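Local coordinates for protein uncharacterized N-acetyltransferase D2E76_00625 (PDB 6YCA) that is an Eis-family N-acetyltransferase that binds acetyl coenzyme A, probably to acetylate amine substrates, but is unable to modify aminoglycosides, at residues 214-222 and 231-239. Residues are numbered along the deposited sequence; the frame is centred on the assembly and turned at random.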
loop_
_atom_site.group_PDB
_atom_site.type_symbol
_atom_site.label_atom_id
_atom_site.label_comp_id
_atom_site.label_asym_id
_atom_site.label_seq_id
_atom_site.Cartn_x
_atom_site.Cartn_y
_atom_site.Cartn_z
ATOM N N ASP A 214 -3.599 -2.423 -30.985
ATOM C CA ASP A 214 -3.038 -3.764 -30.858
ATOM C C ASP A 214 -1.585 -3.817 -31.316
ATOM O O ASP A 214 -0.773 -4.540 -30.729
ATOM C CB ASP A 214 -3.876 -4.758 -31.659
ATOM C CG ASP A 214 -5.221 -5.027 -31.027
ATOM O OD1 ASP A 214 -5.477 -4.500 -29.921
ATOM O OD2 ASP A 214 -6.018 -5.773 -31.638
ATOM N N ALA A 215 -1.236 -3.054 -32.356
ATOM C CA ALA A 215 0.134 -3.091 -32.858
ATOM C C ALA A 215 1.114 -2.446 -31.890
ATOM O O ALA A 215 2.266 -2.885 -31.796
ATOM C CB ALA A 215 0.211 -2.416 -34.227
ATOM N N ALA A 216 0.677 -1.427 -31.147
ATOM C CA ALA A 216 1.577 -0.758 -30.214
ATOM C C ALA A 216 1.882 -1.632 -29.005
ATOM O O ALA A 216 2.964 -1.518 -28.417
ATOM C CB ALA A 216 0.982 0.579 -29.773
ATOM N N ASP A 217 0.948 -2.497 -28.621
ATOM C CA ASP A 217 1.135 -3.362 -27.463
ATOM C C ASP A 217 1.895 -4.616 -27.882
ATOM O O ASP A 217 1.425 -5.346 -28.761
ATOM C CB ASP A 217 -0.228 -3.751 -26.903
ATOM C CG ASP A 217 -0.140 -4.384 -25.525
ATOM O OD1 ASP A 217 0.987 -4.573 -25.023
ATOM O OD2 ASP A 217 -1.203 -4.687 -24.938
ATOM N N PRO A 218 3.063 -4.898 -27.297
ATOM C CA PRO A 218 3.776 -6.131 -27.666
ATOM C C PRO A 218 3.047 -7.394 -27.247
ATOM O O PRO A 218 3.245 -8.441 -27.875
ATOM C CB PRO A 218 5.132 -5.985 -26.962
ATOM C CG PRO A 218 4.863 -5.066 -25.829
ATOM C CD PRO A 218 3.814 -4.101 -26.315
ATOM N N VAL A 219 2.219 -7.332 -26.205
ATOM C CA VAL A 219 1.438 -8.487 -25.771
ATOM C C VAL A 219 0.249 -8.626 -26.712
ATOM O O VAL A 219 -0.650 -7.782 -26.722
ATOM C CB VAL A 219 0.977 -8.351 -24.314
ATOM C CG1 VAL A 219 1.126 -9.671 -23.592
ATOM C CG2 VAL A 219 1.780 -7.281 -23.595
ATOM N N LYS A 220 0.237 -9.686 -27.485
ATOM C CA LYS A 220 -0.858 -9.884 -28.419
ATOM C C LYS A 220 -2.021 -10.580 -27.726
ATOM O O LYS A 220 -1.814 -11.401 -26.825
ATOM C CB LYS A 220 -0.389 -10.727 -29.601
ATOM C CG LYS A 220 0.724 -10.063 -30.399
ATOM C CD LYS A 220 0.288 -8.678 -30.868
ATOM C CE LYS A 220 1.453 -7.838 -31.325
ATOM N NZ LYS A 220 1.009 -6.450 -31.603
ATOM N N PRO A 221 -3.253 -10.268 -28.116
ATOM C CA PRO A 221 -4.409 -10.827 -27.414
ATOM C C PRO A 221 -4.788 -12.198 -27.946
ATOM O O PRO A 221 -4.687 -12.495 -29.137
ATOM C CB PRO A 221 -5.519 -9.814 -27.732
ATOM C CG PRO A 221 -5.107 -9.164 -29.033
ATOM C CD PRO A 221 -3.651 -9.477 -29.294
ATOM N N TYR A 222 -5.236 -13.043 -27.030
ATOM C CA TYR A 222 -5.822 -14.309 -27.421
ATOM C C TYR A 222 -7.241 -14.060 -27.904
ATOM O O TYR A 222 -7.949 -13.197 -27.376
ATOM C CB TYR A 222 -5.832 -15.270 -26.235
ATOM C CG TYR A 222 -4.444 -15.663 -25.790
ATOM C CD1 TYR A 222 -3.669 -16.519 -26.555
ATOM C CD2 TYR A 222 -3.905 -15.166 -24.610
ATOM C CE1 TYR A 222 -2.397 -16.870 -26.158
ATOM C CE2 TYR A 222 -2.633 -15.518 -24.206
ATOM C CZ TYR A 222 -1.888 -16.371 -24.985
ATOM O OH TYR A 222 -0.625 -16.727 -24.594
ATOM N N VAL A 231 -14.348 -14.165 -27.620
ATOM C CA VAL A 231 -13.802 -13.523 -26.427
ATOM C C VAL A 231 -12.322 -13.233 -26.652
ATOM O O VAL A 231 -11.574 -14.098 -27.115
ATOM C CB VAL A 231 -14.027 -14.361 -25.148
ATOM C CG1 VAL A 231 -13.433 -15.742 -25.292
ATOM C CG2 VAL A 231 -13.444 -13.657 -23.946
ATOM N N ARG A 232 -11.912 -12.001 -26.345
ATOM C CA ARG A 232 -10.522 -11.564 -26.395
ATOM C C ARG A 232 -10.007 -11.377 -24.976
ATOM O O ARG A 232 -10.687 -10.766 -24.146
ATOM C CB ARG A 232 -10.405 -10.225 -27.116
ATOM C CG ARG A 232 -10.385 -10.270 -28.616
ATOM C CD ARG A 232 -10.451 -8.845 -29.129
ATOM N NE ARG A 232 -9.406 -8.010 -28.540
ATOM C CZ ARG A 232 -8.398 -7.477 -29.220
ATOM N NH1 ARG A 232 -8.305 -7.665 -30.531
ATOM N NH2 ARG A 232 -7.499 -6.731 -28.592
ATOM N N TYR A 233 -8.813 -11.891 -24.699
ATOM C CA TYR A 233 -8.210 -11.715 -23.384
ATOM C C TYR A 233 -6.695 -11.618 -23.500
ATOM O O TYR A 233 -6.087 -12.197 -24.403
ATOM C CB TYR A 233 -8.632 -12.803 -22.384
ATOM C CG TYR A 233 -8.384 -14.225 -22.835
ATOM C CD1 TYR A 233 -9.325 -14.909 -23.598
ATOM C CD2 TYR A 233 -7.214 -14.888 -22.492
ATOM C CE1 TYR A 233 -9.103 -16.216 -24.005
ATOM C CE2 TYR A 233 -6.984 -16.190 -22.891
ATOM C CZ TYR A 233 -7.928 -16.850 -23.649
ATOM O OH TYR A 233 -7.696 -18.145 -24.049
ATOM N N ARG A 234 -6.091 -10.888 -22.561
ATOM C CA ARG A 234 -4.665 -10.606 -22.577
ATOM C C ARG A 234 -4.049 -10.863 -21.208
ATOM O O ARG A 234 -4.621 -10.473 -20.184
ATOM C CB ARG A 234 -4.450 -9.131 -22.948
ATOM C CG ARG A 234 -3.147 -8.841 -23.673
ATOM C CD ARG A 234 -3.121 -7.408 -24.194
ATOM N NE ARG A 234 -4.096 -7.227 -25.270
ATOM C CZ ARG A 234 -4.105 -6.204 -26.122
ATOM N NH1 ARG A 234 -5.034 -6.137 -27.064
ATOM N NH2 ARG A 234 -3.184 -5.252 -26.040
ATOM N N PRO A 235 -2.875 -11.495 -21.157
ATOM C CA PRO A 235 -2.180 -11.655 -19.874
ATOM C C PRO A 235 -1.582 -10.328 -19.431
ATOM O O PRO A 235 -1.174 -9.499 -20.250
ATOM C CB PRO A 235 -1.089 -12.686 -20.189
ATOM C CG PRO A 235 -0.822 -12.510 -21.642
ATOM C CD PRO A 235 -2.148 -12.138 -22.267
ATOM N N GLN A 236 -1.524 -10.131 -18.112
ATOM C CA GLN A 236 -1.037 -8.868 -17.568
ATOM C C GLN A 236 0.469 -8.811 -17.348
ATOM O O GLN A 236 1.227 -8.526 -18.280
ATOM C CB GLN A 236 -1.790 -8.524 -16.282
ATOM C CG GLN A 236 -3.276 -8.330 -16.489
ATOM C CD GLN A 236 -3.576 -7.116 -17.342
ATOM O OE1 GLN A 236 -3.902 -7.231 -18.525
ATOM N NE2 GLN A 236 -3.466 -5.938 -16.741
ATOM N N ASP A 237 0.914 -9.029 -16.116
ATOM C CA ASP A 237 2.319 -8.820 -15.767
ATOM C C ASP A 237 3.143 -10.023 -16.225
ATOM O O ASP A 237 3.594 -10.860 -15.439
ATOM C CB ASP A 237 2.465 -8.527 -14.281
ATOM C CG ASP A 237 1.629 -7.341 -13.845
ATOM O OD1 ASP A 237 1.761 -6.264 -14.463
ATOM O OD2 ASP A 237 0.831 -7.487 -12.896
ATOM N N THR A 238 3.351 -10.083 -17.542
ATOM C CA THR A 238 4.013 -11.233 -18.146
ATOM C C THR A 238 5.464 -11.344 -17.699
ATOM O O THR A 238 6.034 -12.443 -17.711
ATOM C CB THR A 238 3.934 -11.136 -19.666
ATOM O OG1 THR A 238 4.665 -9.985 -20.103
ATOM C CG2 THR A 238 2.484 -11.014 -20.118
ATOM N N ALA A 239 6.082 -10.221 -17.321
ATOM C CA ALA A 239 7.457 -10.271 -16.845
ATOM C C ALA A 239 7.578 -11.080 -15.559
ATOM O O ALA A 239 8.650 -11.623 -15.270
ATOM C CB ALA A 239 7.994 -8.855 -16.638
#
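Two arginines of strand 229-235, Arg232 and Arg234, reach across to Asp214 in the last turn of helix 204-216 and Asp217 just beyond it, and Asp214 bridges both of them. Arg232 meets its carboxylate end-on: NH1 lies 3.2 Å from Asp214 OD2 and NH2 3.3 Å from Asp214 OD1, each oxygen approached on its syn side but from somewhat out of the carboxylate plane, the two planar groups being 20° apart. OD1 also takes a weak bond from Arg234 NH1, whose guanidinium is turned 70° from the same carboxylate. The other terminal nitrogen, Arg234 NH2, is paired with Asp217 OD2 in a salt bridge, although their modelled separation is too short to be trusted in detail. With CG anti to the backbone N (chi1 -167°), Asp217 directs its carboxylate toward Arg234, while its OD1 accepts the backbone N-H of Val219 in an Asx turn. The two acids, together with Asp252 of the adjacent strand 248-256, which pairs with Arg232 NH2, probably offset the charge of the neighbouring guanidiniums. Pro221 lies alongside both arginines, its CG over one face of the Arg232 guanidinium, 3.4 Å from NH2. Within the second GNAT domain, the chain here passes from the helix into strand 222-226, which forms a hairpin with strand 229-235. Tyr222 and Tyr233 make an antiparallel hydrogen-bonded pair, with Tyr222 N 2.9 Å from Tyr233 O and Tyr233 N 3.1 Å from Tyr222 O. Their side chains share one face of the sheet, where Tyr222 CB sits over the Tyr233 ring in a CH-pi contact, 3.8 Å from its centroid. Tyr222 OH hydrogen-bonds to Val47 O of the second subunit, and Tyr233 OH to Arg44 NH2 of that subunit and His268 NE2 of its own chain. Farther along, Val219 CG1 touches Pro235 CG and Thr238 CG2, each at 4.0 Å.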